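PDB 1UV4: arabinan-endo 1,5-alpha-l-arabinase from Bacillus subtilis, which hydrolyses internal alpha-1,5-linkages between arabinofuranosyl units of linear and branched arabinan during plant cell-wall breakdown. Local coordinates for residues A[199-204]-A[210-215]. Numbering follows the deposited sequence.
Sequences MVSFDK and NSTYKI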
# COMPACT_ATOMS: atom_id res chain seq x y z
N MET A 199 6.80 -5.17 -5.25
CA MET A 199 7.45 -4.99 -3.98
C MET A 199 6.45 -5.30 -2.86
O MET A 199 5.28 -5.00 -2.98
CB MET A 199 7.93 -3.57 -3.78
CG MET A 199 8.84 -3.08 -4.80
SD MET A 199 9.47 -1.41 -4.32
CE MET A 199 10.59 -1.08 -5.63
N VAL A 200 6.93 -5.95 -1.80
CA VAL A 200 6.12 -6.21 -0.63
C VAL A 200 6.93 -5.81 0.61
O VAL A 200 8.14 -5.65 0.55
CB VAL A 200 5.69 -7.69 -0.52
CG1 VAL A 200 4.93 -8.10 -1.73
CG2 VAL A 200 6.89 -8.60 -0.33
N SER A 201 6.23 -5.55 1.71
CA SER A 201 6.87 -5.45 3.01
C SER A 201 6.91 -6.84 3.65
O SER A 201 5.88 -7.49 3.74
CB SER A 201 6.08 -4.49 3.89
OG SER A 201 6.10 -3.19 3.33
N PHE A 202 8.09 -7.31 4.03
CA PHE A 202 8.23 -8.48 4.90
C PHE A 202 8.09 -7.93 6.32
O PHE A 202 8.70 -6.92 6.65
CB PHE A 202 9.62 -9.13 4.75
CG PHE A 202 9.78 -10.05 3.56
CD1 PHE A 202 8.76 -10.26 2.64
CD2 PHE A 202 11.00 -10.67 3.36
CE1 PHE A 202 8.95 -11.07 1.52
CE2 PHE A 202 11.18 -11.52 2.28
CZ PHE A 202 10.15 -11.73 1.37
N ASP A 203 7.31 -8.59 7.15
CA ASP A 203 7.04 -8.15 8.52
C ASP A 203 7.71 -9.12 9.47
O ASP A 203 8.12 -10.19 9.09
CB ASP A 203 5.53 -8.23 8.82
CG ASP A 203 4.69 -7.18 8.09
OD1 ASP A 203 5.25 -6.25 7.47
OD2 ASP A 203 3.43 -7.25 8.08
N LYS A 204 7.82 -8.72 10.72
CA LYS A 204 8.21 -9.65 11.77
C LYS A 204 7.06 -10.60 12.03
O LYS A 204 5.92 -10.18 12.26
CB LYS A 204 8.61 -8.88 13.02
CG LYS A 204 10.02 -8.29 12.88
CD LYS A 204 10.02 -6.75 12.98
CE LYS A 204 11.14 -6.25 13.92
NZ LYS A 204 10.99 -4.79 14.29
N ASN A 210 4.33 -7.59 14.81
CA ASN A 210 4.20 -7.74 13.36
C ASN A 210 4.28 -6.45 12.56
O ASN A 210 3.64 -6.33 11.51
CB ASN A 210 2.90 -8.49 13.01
CG ASN A 210 2.67 -9.69 13.89
OD1 ASN A 210 1.62 -9.82 14.51
ND2 ASN A 210 3.66 -10.57 13.97
N SER A 211 5.16 -5.55 12.99
CA SER A 211 5.48 -4.39 12.19
C SER A 211 6.29 -4.78 10.97
O SER A 211 6.81 -5.89 10.83
CB SER A 211 6.26 -3.35 13.00
OG SER A 211 6.12 -2.09 12.33
N THR A 212 6.38 -3.84 10.03
CA THR A 212 7.22 -4.03 8.88
C THR A 212 8.69 -4.11 9.30
O THR A 212 9.09 -3.58 10.31
CB THR A 212 7.05 -2.89 7.88
OG1 THR A 212 7.22 -1.65 8.56
CG2 THR A 212 5.66 -2.86 7.27
N TYR A 213 9.49 -4.77 8.48
CA TYR A 213 10.87 -5.09 8.77
C TYR A 213 11.79 -4.86 7.55
O TYR A 213 12.87 -4.31 7.71
CB TYR A 213 10.96 -6.58 9.19
CG TYR A 213 12.25 -7.05 9.76
CD1 TYR A 213 12.89 -6.34 10.78
CD2 TYR A 213 12.78 -8.29 9.39
CE1 TYR A 213 14.07 -6.80 11.34
CE2 TYR A 213 13.94 -8.76 9.95
CZ TYR A 213 14.58 -8.02 10.93
OH TYR A 213 15.76 -8.46 11.52
N LYS A 214 11.40 -5.33 6.37
CA LYS A 214 12.21 -5.13 5.17
C LYS A 214 11.31 -4.94 3.96
O LYS A 214 10.15 -5.31 3.98
CB LYS A 214 13.08 -6.35 4.89
CG LYS A 214 13.95 -6.81 5.98
CD LYS A 214 14.76 -8.03 5.49
CE LYS A 214 15.20 -8.85 6.68
NZ LYS A 214 16.28 -9.84 6.37
N ILE A 215 11.83 -4.31 2.91
CA ILE A 215 11.18 -4.17 1.61
C ILE A 215 11.83 -5.16 0.66
O ILE A 215 13.03 -5.12 0.51
CB ILE A 215 11.28 -2.76 1.07
CG1 ILE A 215 10.56 -1.79 1.99
CG2 ILE A 215 10.75 -2.64 -0.32
CD1 ILE A 215 10.81 -0.37 1.72
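Phe202 faces both Tyr213 and Lys214 across a classic beta bulge, in the antiparallel hairpin that pairs strand 195-203 with strand 212-220. Phe202 O accepts two backbone hydrogen bonds, from Tyr213 N at 2.9 Å and Lys214 N at 3.1 Å, while Phe202 N returns one to Lys214 O. The extra residue shifts the register, and beyond it Lys204 N bonds to Ser211 O. Where the strands end, an asparagine can reach back across the hairpin, Asn210 ND2 donating to Lys204 O at 2.9 Å, nearly straight (172°) and with the acceptor in the plane of the Asn210 amide.

Tyr213 holds CG opposite its own N (chi1 -170°), and its side chain crosses that of Lys204 at about a right angle. Lys204, bent at chi2 and chi3, lays CG over one face of the Tyr213 ring toward its rim, 4.3 Å from the centroid, a CH-pi contact at the solvent-facing margin. Inward, the branched Thr212 serves two ends: CG2 lies 3.4 Å from Asp203 OD1 and also packs on Ser201 CB, while OG1 is hydrogen-bonded to Gly252 O and His267 NE2. Small Ser201 turns its hydroxyl to Gln256 and Gly255. Asp203 OD2 sits close to the like-charged carboxylate of Glu185, the probable proton donor, so this bulged hairpin borders the active site of the family 43 five-bladed beta-propeller.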